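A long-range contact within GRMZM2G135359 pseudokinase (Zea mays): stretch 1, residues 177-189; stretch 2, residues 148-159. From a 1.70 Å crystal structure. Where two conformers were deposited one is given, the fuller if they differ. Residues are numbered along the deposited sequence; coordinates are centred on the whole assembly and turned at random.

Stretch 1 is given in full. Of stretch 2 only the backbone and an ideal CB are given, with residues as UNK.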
ATOM      1  N   THR A 177       0.446  -0.337   5.539  1.00 27.13           N
ATOM      2  CA  THR A 177      -0.240  -0.553   4.266  1.00 27.52           C
ATOM      3  C   THR A 177       0.639  -1.137   3.174  1.00 26.26           C
ATOM      4  O   THR A 177       0.176  -1.305   2.045  1.00 25.89           O
ATOM      5  CB  THR A 177      -0.934   0.731   3.776  1.00 27.92           C
ATOM      6  OG1 THR A 177       0.039   1.708   3.379  1.00 29.47           O
ATOM      7  CG2 THR A 177      -1.800   1.286   4.879  1.00 28.81           C
ATOM      8  N   VAL A 178       1.889  -1.464   3.513  1.00 23.86           N
ATOM      9  CA  VAL A 178       2.776  -2.187   2.618  1.00 23.57           C
ATOM     10  C   VAL A 178       2.792  -3.643   3.041  1.00 24.28           C
ATOM     11  O   VAL A 178       3.154  -3.962   4.181  1.00 25.08           O
ATOM     12  CB  VAL A 178       4.218  -1.645   2.672  1.00 23.15           C
ATOM     13  CG1 VAL A 178       5.121  -2.448   1.753  1.00 23.74           C
ATOM     14  CG2 VAL A 178       4.244  -0.172   2.303  1.00 23.55           C
ATOM     15  N   TYR A 179       2.393  -4.514   2.125  1.00 25.53           N
ATOM     16  CA  TYR A 179       2.392  -5.951   2.350  1.00 26.60           C
ATOM     17  C   TYR A 179       3.590  -6.601   1.653  1.00 26.35           C
ATOM     18  O   TYR A 179       4.220  -6.002   0.783  1.00 26.48           O
ATOM     19  CB  TYR A 179       1.075  -6.563   1.865  1.00 26.75           C
ATOM     20  CG  TYR A 179      -0.090  -6.214   2.767  1.00 27.51           C
ATOM     21  CD1 TYR A 179      -0.715  -4.976   2.684  1.00 27.17           C
ATOM     22  CD2 TYR A 179      -0.540  -7.114   3.729  1.00 30.97           C
ATOM     23  CE1 TYR A 179      -1.766  -4.651   3.527  1.00 27.77           C
ATOM     24  CE2 TYR A 179      -1.594  -6.802   4.570  1.00 30.56           C
ATOM     25  CZ  TYR A 179      -2.200  -5.571   4.471  1.00 29.84           C
ATOM     26  OH  TYR A 179      -3.253  -5.264   5.317  1.00 30.30           O
ATOM     27  N   LEU A 180       3.896  -7.822   2.064  1.00 27.12           N
ATOM     28  CA  LEU A 180       5.074  -8.546   1.596  1.00 28.12           C
ATOM     29  C   LEU A 180       4.678  -9.873   0.951  1.00 29.61           C
ATOM     30  O   LEU A 180       3.931 -10.647   1.546  1.00 30.45           O
ATOM     31  CB  LEU A 180       6.005  -8.808   2.780  1.00 28.24           C
ATOM     32  CG  LEU A 180       6.457  -7.554   3.536  1.00 28.48           C
ATOM     33  CD1 LEU A 180       7.352  -7.913   4.707  1.00 30.35           C
ATOM     34  CD2 LEU A 180       7.184  -6.596   2.598  1.00 29.23           C
ATOM     35  N   THR A 181       5.203 -10.118  -0.247  1.00 31.50           N
ATOM     36  CA  THR A 181       4.946 -11.347  -1.009  1.00 32.58           C
ATOM     37  C   THR A 181       5.729 -12.521  -0.430  1.00 34.87           C
ATOM     38  O   THR A 181       6.503 -12.355   0.514  1.00 32.85           O
ATOM     39  CB  THR A 181       5.356 -11.204  -2.492  1.00 33.15           C
ATOM     40  OG1 THR A 181       6.788 -11.111  -2.601  1.00 32.51           O
ATOM     41  CG2 THR A 181       4.711  -9.990  -3.129  1.00 32.74           C
ATOM     42  N   ASP A 182       5.533 -13.705  -1.014  1.00 38.40           N
ATOM     43  CA  ASP A 182       6.196 -14.928  -0.539  1.00 41.58           C
ATOM     44  C   ASP A 182       7.738 -14.881  -0.520  1.00 42.48           C
ATOM     45  O   ASP A 182       8.358 -15.616   0.257  1.00 44.05           O
ATOM     46  CB  ASP A 182       5.702 -16.161  -1.320  1.00 44.46           C
ATOM     47  CG  ASP A 182       5.950 -16.062  -2.818  1.00 48.66           C
ATOM     48  OD1 ASP A 182       6.467 -15.026  -3.302  1.00 50.05           O
ATOM     49  OD2 ASP A 182       5.610 -17.040  -3.521  1.00 54.40           O
ATOM     50  N   ASP A 183       8.354 -14.038  -1.360  1.00 41.69           N
ATOM     51  CA  ASP A 183       9.811 -13.802  -1.283  1.00 39.59           C
ATOM     52  C   ASP A 183      10.156 -12.366  -0.850  1.00 38.15           C
ATOM     53  O   ASP A 183      11.215 -11.813  -1.200  1.00 34.51           O
ATOM     54  CB  ASP A 183      10.519 -14.195  -2.588  1.00 42.65           C
ATOM     55  CG  ASP A 183      10.036 -13.419  -3.782  1.00 44.89           C
ATOM     56  OD1 ASP A 183       9.327 -12.399  -3.609  1.00 48.99           O
ATOM     57  OD2 ASP A 183      10.376 -13.838  -4.910  1.00 48.19           O
ATOM     58  N   PHE A 184       9.248 -11.794  -0.064  1.00 35.09           N
ATOM     59  CA  PHE A 184       9.424 -10.505   0.598  1.00 36.04           C
ATOM     60  C   PHE A 184       9.587  -9.318  -0.345  1.00 34.92           C
ATOM     61  O   PHE A 184      10.274  -8.358  -0.021  1.00 36.58           O
ATOM     62  CB  PHE A 184      10.555 -10.592   1.624  1.00 37.32           C
ATOM     63  CG  PHE A 184      10.267 -11.567   2.716  1.00 38.92           C
ATOM     64  CD1 PHE A 184       9.558 -11.174   3.838  1.00 37.29           C
ATOM     65  CD2 PHE A 184      10.629 -12.904   2.586  1.00 41.38           C
ATOM     66  CE1 PHE A 184       9.257 -12.077   4.838  1.00 39.58           C
ATOM     67  CE2 PHE A 184      10.323 -13.819   3.582  1.00 42.32           C
ATOM     68  CZ  PHE A 184       9.640 -13.401   4.713  1.00 41.95           C
ATOM     69  N   ALA A 185       8.950  -9.376  -1.510  1.00 32.08           N
ATOM     70  CA  ALA A 185       8.823  -8.190  -2.345  1.00 31.07           C
ATOM     71  C   ALA A 185       7.702  -7.308  -1.790  1.00 29.18           C
ATOM     72  O   ALA A 185       6.767  -7.798  -1.145  1.00 28.64           O
ATOM     73  CB  ALA A 185       8.541  -8.569  -3.787  1.00 31.45           C
ATOM     74  N   ALA A 186       7.791  -6.010  -2.049  1.00 26.83           N
ATOM     75  CA  ALA A 186       6.797  -5.068  -1.568  1.00 26.70           C
ATOM     76  C   ALA A 186       5.539  -5.080  -2.430  1.00 25.99           C
ATOM     77  O   ALA A 186       5.626  -5.114  -3.647  1.00 25.50           O
ATOM     78  CB  ALA A 186       7.371  -3.660  -1.551  1.00 27.40           C
ATOM     79  N   LYS A 187       4.382  -5.022  -1.773  1.00 26.85           N
ATOM     80  CA  LYS A 187       3.123  -4.657  -2.413  1.00 26.70           C
ATOM     81  C   LYS A 187       2.430  -3.561  -1.619  1.00 25.57           C
ATOM     82  O   LYS A 187       1.899  -3.794  -0.520  1.00 26.22           O
ATOM     83  CB  LYS A 187       2.221  -5.891  -2.610  1.00 29.01           C
ATOM     84  CG  LYS A 187       2.546  -6.644  -3.897  1.00 29.50           C
ATOM     85  CD  LYS A 187       1.532  -7.736  -4.223  1.00 30.32           C
ATOM     86  CE  LYS A 187       1.927  -8.501  -5.466  1.00 28.52           C
ATOM     87  NZ  LYS A 187       1.719  -7.734  -6.722  1.00 27.52           N
ATOM     88  N   VAL A 188       2.472  -2.347  -2.160  1.00 24.95           N
ATOM     89  CA  VAL A 188       1.777  -1.215  -1.570  1.00 24.70           C
ATOM     90  C   VAL A 188       0.282  -1.450  -1.781  1.00 25.79           C
ATOM     91  O   VAL A 188      -0.125  -1.909  -2.848  1.00 25.87           O
ATOM     92  CB  VAL A 188       2.177   0.116  -2.219  1.00 26.55           C
ATOM     93  CG1 VAL A 188       1.423   1.277  -1.582  1.00 26.73           C
ATOM     94  CG2 VAL A 188       3.688   0.325  -2.113  1.00 26.44           C
ATOM     95  N   SER A 189      -0.520  -1.149  -0.768  1.00 25.48           N
ATOM     96  CA  SER A 189      -1.959  -1.450  -0.837  1.00 26.21           C
ATOM     97  C   SER A 189      -2.842  -0.233  -0.675  1.00 26.78           C
ATOM     98  O   SER A 189      -2.425   0.809  -0.150  1.00 27.56           O
ATOM     99  CB  SER A 189      -2.340  -2.482   0.210  1.00 26.99           C
ATOM    100  OG  SER A 189      -2.296  -1.939   1.509  1.00 26.16           O
ATOM    101  N   UNK A 148      16.414  -3.442   1.086  1.00 22.36           N
ATOM    102  CA  UNK A 148      16.626  -2.665  -0.121  1.00 23.59           C
ATOM    103  C   UNK A 148      15.630  -3.022  -1.217  1.00 22.85           C
ATOM    104  O   UNK A 148      15.119  -2.138  -1.888  1.00 21.56           O
ATOM    105  CB  UNK A 148      18.055  -2.870  -0.629  1.00 23.59           C
ATOM    106  N   UNK A 149      15.360  -4.310  -1.384  1.00 22.83           N
ATOM    107  CA  UNK A 149      14.338  -4.753  -2.327  1.00 24.94           C
ATOM    108  C   UNK A 149      12.966  -4.175  -2.019  1.00 21.97           C
ATOM    109  O   UNK A 149      12.259  -3.763  -2.909  1.00 21.62           O
ATOM    110  CB  UNK A 149      14.260  -6.281  -2.331  1.00 24.94           C
ATOM    111  N   UNK A 150      12.595  -4.162  -0.745  1.00 21.02           N
ATOM    112  CA  UNK A 150      11.322  -3.603  -0.326  1.00 21.68           C
ATOM    113  C   UNK A 150      11.298  -2.096  -0.591  1.00 22.07           C
ATOM    114  O   UNK A 150      10.357  -1.577  -1.183  1.00 20.10           O
ATOM    115  CB  UNK A 150      11.068  -3.896   1.154  1.00 21.68           C
ATOM    116  N   UNK A 151      12.362  -1.408  -0.194  1.00 22.49           N
ATOM    117  CA  UNK A 151      12.472   0.034  -0.430  1.00 22.94           C
ATOM    118  C   UNK A 151      12.336   0.414  -1.920  1.00 22.14           C
ATOM    119  O   UNK A 151      11.650   1.383  -2.266  1.00 22.63           O
ATOM    120  CB  UNK A 151      13.814   0.536   0.106  1.00 22.94           C
ATOM    121  N   UNK A 152      12.994  -0.340  -2.792  1.00 23.25           N
ATOM    122  CA  UNK A 152      12.958  -0.070  -4.227  0.50 24.09           C
ATOM    123  C   UNK A 152      11.571  -0.359  -4.781  1.00 24.29           C
ATOM    124  O   UNK A 152      11.007   0.466  -5.507  1.00 24.89           O
ATOM    125  CB  UNK A 152      14.010  -0.903  -4.962  0.50 24.09           C
ATOM    126  N   UNK A 153      11.015  -1.517  -4.420  1.00 23.56           N
ATOM    127  CA  UNK A 153       9.658  -1.892  -4.835  1.00 23.22           C
ATOM    128  C   UNK A 153       8.629  -0.823  -4.530  1.00 23.52           C
ATOM    129  O   UNK A 153       7.810  -0.481  -5.386  1.00 24.60           O
ATOM    130  CB  UNK A 153       9.244  -3.197  -4.153  1.00 23.22           C
ATOM    131  N   UNK A 154       8.670  -0.291  -3.309  1.00 22.64           N
ATOM    132  CA  UNK A 154       7.807   0.817  -2.912  1.00 22.98           C
ATOM    133  C   UNK A 154       8.005   2.032  -3.815  1.00 24.36           C
ATOM    134  O   UNK A 154       7.033   2.602  -4.330  1.00 22.98           O
ATOM    135  CB  UNK A 154       8.075   1.199  -1.455  1.00 22.98           C
ATOM    136  N   UNK A 155       9.263   2.424  -4.031  1.00 25.39           N
ATOM    137  CA  UNK A 155       9.547   3.577  -4.872  1.00 26.15           C
ATOM    138  C   UNK A 155       9.011   3.403  -6.297  1.00 26.40           C
ATOM    139  O   UNK A 155       8.412   4.330  -6.840  1.00 26.87           O
ATOM    140  CB  UNK A 155      11.055   3.830  -4.911  1.00 26.15           C
ATOM    141  N   UNK A 156       9.209   2.227  -6.889  1.00 27.02           N
ATOM    142  CA  UNK A 156       8.729   1.961  -8.260  1.00 28.13           C
ATOM    143  C   UNK A 156       7.203   2.029  -8.347  1.00 29.54           C
ATOM    144  O   UNK A 156       6.671   2.530  -9.331  1.00 29.25           O
ATOM    145  CB  UNK A 156       9.210   0.588  -8.733  1.00 28.13           C
ATOM    146  N   UNK A 157       6.518   1.525  -7.322  1.00 29.51           N
ATOM    147  CA  UNK A 157       5.051   1.621  -7.264  1.00 29.60           C
ATOM    148  C   UNK A 157       4.605   3.081  -7.171  1.00 29.52           C
ATOM    149  O   UNK A 157       3.758   3.548  -7.958  1.00 28.79           O
ATOM    150  CB  UNK A 157       4.509   0.830  -6.071  1.00 29.60           C
ATOM    151  N   UNK A 158       5.184   3.814  -6.228  1.00 29.13           N
ATOM    152  CA  UNK A 158       4.797   5.210  -6.033  1.00 30.14           C
ATOM    153  C   UNK A 158       5.069   6.067  -7.278  1.00 30.36           C
ATOM    154  O   UNK A 158       4.282   6.973  -7.595  1.00 32.12           O
ATOM    155  CB  UNK A 158       5.543   5.792  -4.830  1.00 30.14           C
ATOM    156  N   UNK A 159       6.177   5.792  -7.962  1.00 31.63           N
ATOM    157  CA  UNK A 159       6.520   6.483  -9.213  1.00 34.18           C
ATOM    158  C   UNK A 159       5.475   6.161 -10.290  1.00 34.42           C
ATOM    159  O   UNK A 159       5.037   7.044 -11.039  1.00 32.65           O
ATOM    160  CB  UNK A 159       7.918   6.081  -9.687  1.00 34.18           C
TER

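Stretch 1 is a β-hairpin whose strands, 178-180 and 186-188, are joined by a type I turn from Thr-181 to Phe-184; stretch 2 is helical throughout, crossing strand 186-188 at 34°.

Position 148 has nothing of the hairpin within reach, so the contact says little about it; it is Leu-148.

At position 149 the CA-to-CB bond points toward the hairpin, yet the ideal CB lies 5.1 Å from Phe-184 O, leaving room for a long side chain. The turn beyond offers the carboxylate and carbonyl of Asp-183, which favour a basic residue, lysine or arginine. The residue is Arg-149. Its NH2 forms a salt bridge with Asp-183 OD1 at 3.5 Å, including a weak hydrogen bond, and lies 2.5 Å from Asp-183 O, which sits at the guanidinium edge. Its backbone joins in too: a water donates to Arg-149 O (2.7 Å) and accepts from Ala-186 N (2.9 Å).

Position 150 points sideways, with its ideal CB 4.6 Å from Ala-186 CB and 4.9 Å from Leu-180 CD2. Leucine, isoleucine, valine or methionine would suit these apolar neighbours. Ile-150 reaches Leu-180 CD2 with CD1 (3.8 Å) and Ala-186 CB with CG2 (4.2 Å). Its CG1 lies 3.3 Å from Phe-184 O, a carbonyl left without a polar partner.

Position 151 points away and 152 sideways, both without hairpin neighbours; they are Ser-151 and Met-152.

Position 153 points straight at the strand, and an ideal CB would stand just 3.2 Å from Ala-186 CB. That is too tight for two carbons, so glycine is strongly indicated. Gly-153 lets the backbones approach, with its C 4.3 Å from Ala-186 CB.

Position 154 is sideways, its ideal CB 4.5 Å from Val-188 CG2 and 4.9 Å from Ala-186 CB. A medium or large aliphatic residue could span both strands. Ile-154 does so: CG1 meets Ala-186 CB at 3.9 Å and Val-188 CG2 at 4.2 Å, while CD1 reaches Val-178 CG1 at 4.0 Å.

Positions 155 and 156 find no hairpin atoms nearby; they are Ala-155 and Tyr-156.

Position 157 points toward Val-188, with CG2 4.1 Å from the ideal CB. A small, fairly apolar side chain, such as alanine, cysteine or valine, is plausible. Cys-157 places SG 3.9 Å from Val-188 CB.

Position 158 points sideways with an ideal CB beyond close range, so only a longer apolar chain could return to the strand. Leu-158 does, its CD1 4.1 Å from Val-188 CG2.

Position 159 is out of reach and unconstrained here; it is Glu-159.

Stretch 2 (148-159) LRISMGIAYCLE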
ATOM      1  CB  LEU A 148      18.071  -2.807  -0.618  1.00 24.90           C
ATOM      2  CG  LEU A 148      18.985  -1.698  -0.061  1.00 27.85           C
ATOM      3  CD1 LEU A 148      18.839  -1.474   1.434  1.00 30.23           C
ATOM      4  CD2 LEU A 148      20.431  -2.005  -0.424  1.00 29.51           C
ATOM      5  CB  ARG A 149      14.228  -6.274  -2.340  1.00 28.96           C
ATOM      6  CG  ARG A 149      15.368  -6.994  -3.031  1.00 34.88           C
ATOM      7  CD  ARG A 149      14.823  -8.174  -3.822  1.00 38.86           C
ATOM      8  NE  ARG A 149      13.762  -8.872  -3.105  1.00 43.89           N
ATOM      9  CZ  ARG A 149      12.733  -9.507  -3.677  1.00 47.11           C
ATOM     10  NH1 ARG A 149      12.582  -9.548  -5.001  1.00 50.24           N
ATOM     11  NH2 ARG A 149      11.838 -10.105  -2.912  1.00 47.34           N
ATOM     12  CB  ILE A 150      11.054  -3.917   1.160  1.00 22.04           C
ATOM     13  CG1 ILE A 150      10.738  -5.417   1.317  1.00 22.63           C
ATOM     14  CG2 ILE A 150       9.933  -3.036   1.710  1.00 22.58           C
ATOM     15  CD1 ILE A 150      10.891  -5.924   2.735  1.00 22.68           C
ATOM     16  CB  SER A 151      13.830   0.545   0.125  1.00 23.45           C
ATOM     17  OG  SER A 151      13.965   0.291   1.520  1.00 25.21           O
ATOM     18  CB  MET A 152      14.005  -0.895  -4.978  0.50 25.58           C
ATOM     19  CG  MET A 152      14.304  -0.376  -6.384  0.50 26.84           C
ATOM     20  SD  MET A 152      15.065   1.266  -6.359  0.50 28.00           S
ATOM     21  CE  MET A 152      15.766   1.132  -4.732  0.50 24.92           C
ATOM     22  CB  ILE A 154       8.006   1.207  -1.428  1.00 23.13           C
ATOM     23  CG1 ILE A 154       7.550   0.076  -0.500  1.00 22.91           C
ATOM     24  CG2 ILE A 154       7.215   2.455  -1.094  1.00 22.49           C
ATOM     25  CD1 ILE A 154       8.044   0.208   0.918  1.00 23.77           C
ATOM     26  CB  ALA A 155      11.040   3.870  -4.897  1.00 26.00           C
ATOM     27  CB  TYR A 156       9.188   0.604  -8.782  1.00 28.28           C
ATOM     28  CG  TYR A 156      10.651   0.509  -9.182  1.00 28.74           C
ATOM     29  CD1 TYR A 156      11.251   1.491  -9.979  1.00 30.91           C
ATOM     30  CD2 TYR A 156      11.415  -0.600  -8.825  1.00 30.34           C
ATOM     31  CE1 TYR A 156      12.588   1.389 -10.357  1.00 32.40           C
ATOM     32  CE2 TYR A 156      12.745  -0.720  -9.216  1.00 31.68           C
ATOM     33  CZ  TYR A 156      13.330   0.283  -9.965  1.00 32.64           C
ATOM     34  OH  TYR A 156      14.657   0.170 -10.337  1.00 34.97           O
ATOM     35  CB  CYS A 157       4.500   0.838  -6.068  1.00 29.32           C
ATOM     36  SG  CYS A 157       2.692   0.847  -5.992  1.00 29.26           S
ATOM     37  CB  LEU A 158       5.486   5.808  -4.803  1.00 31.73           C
ATOM     38  CG  LEU A 158       4.812   5.585  -3.439  1.00 32.32           C
ATOM     39  CD1 LEU A 158       4.316   4.167  -3.247  1.00 35.15           C
ATOM     40  CD2 LEU A 158       5.758   5.965  -2.316  1.00 32.61           C
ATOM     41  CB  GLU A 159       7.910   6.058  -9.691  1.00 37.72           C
ATOM     42  CG  GLU A 159       8.378   6.704 -10.997  1.00 41.45           C
ATOM     43  CD  GLU A 159       9.668   6.098 -11.535  1.00 46.76           C
ATOM     44  OE1 GLU A 159       9.911   4.884 -11.335  1.00 49.06           O
ATOM     45  OE2 GLU A 159      10.443   6.837 -12.179  1.00 51.86           O
TER
HETATM   46  O   HOH W   1      10.039  -5.120  -3.599  1.00 25.25           O
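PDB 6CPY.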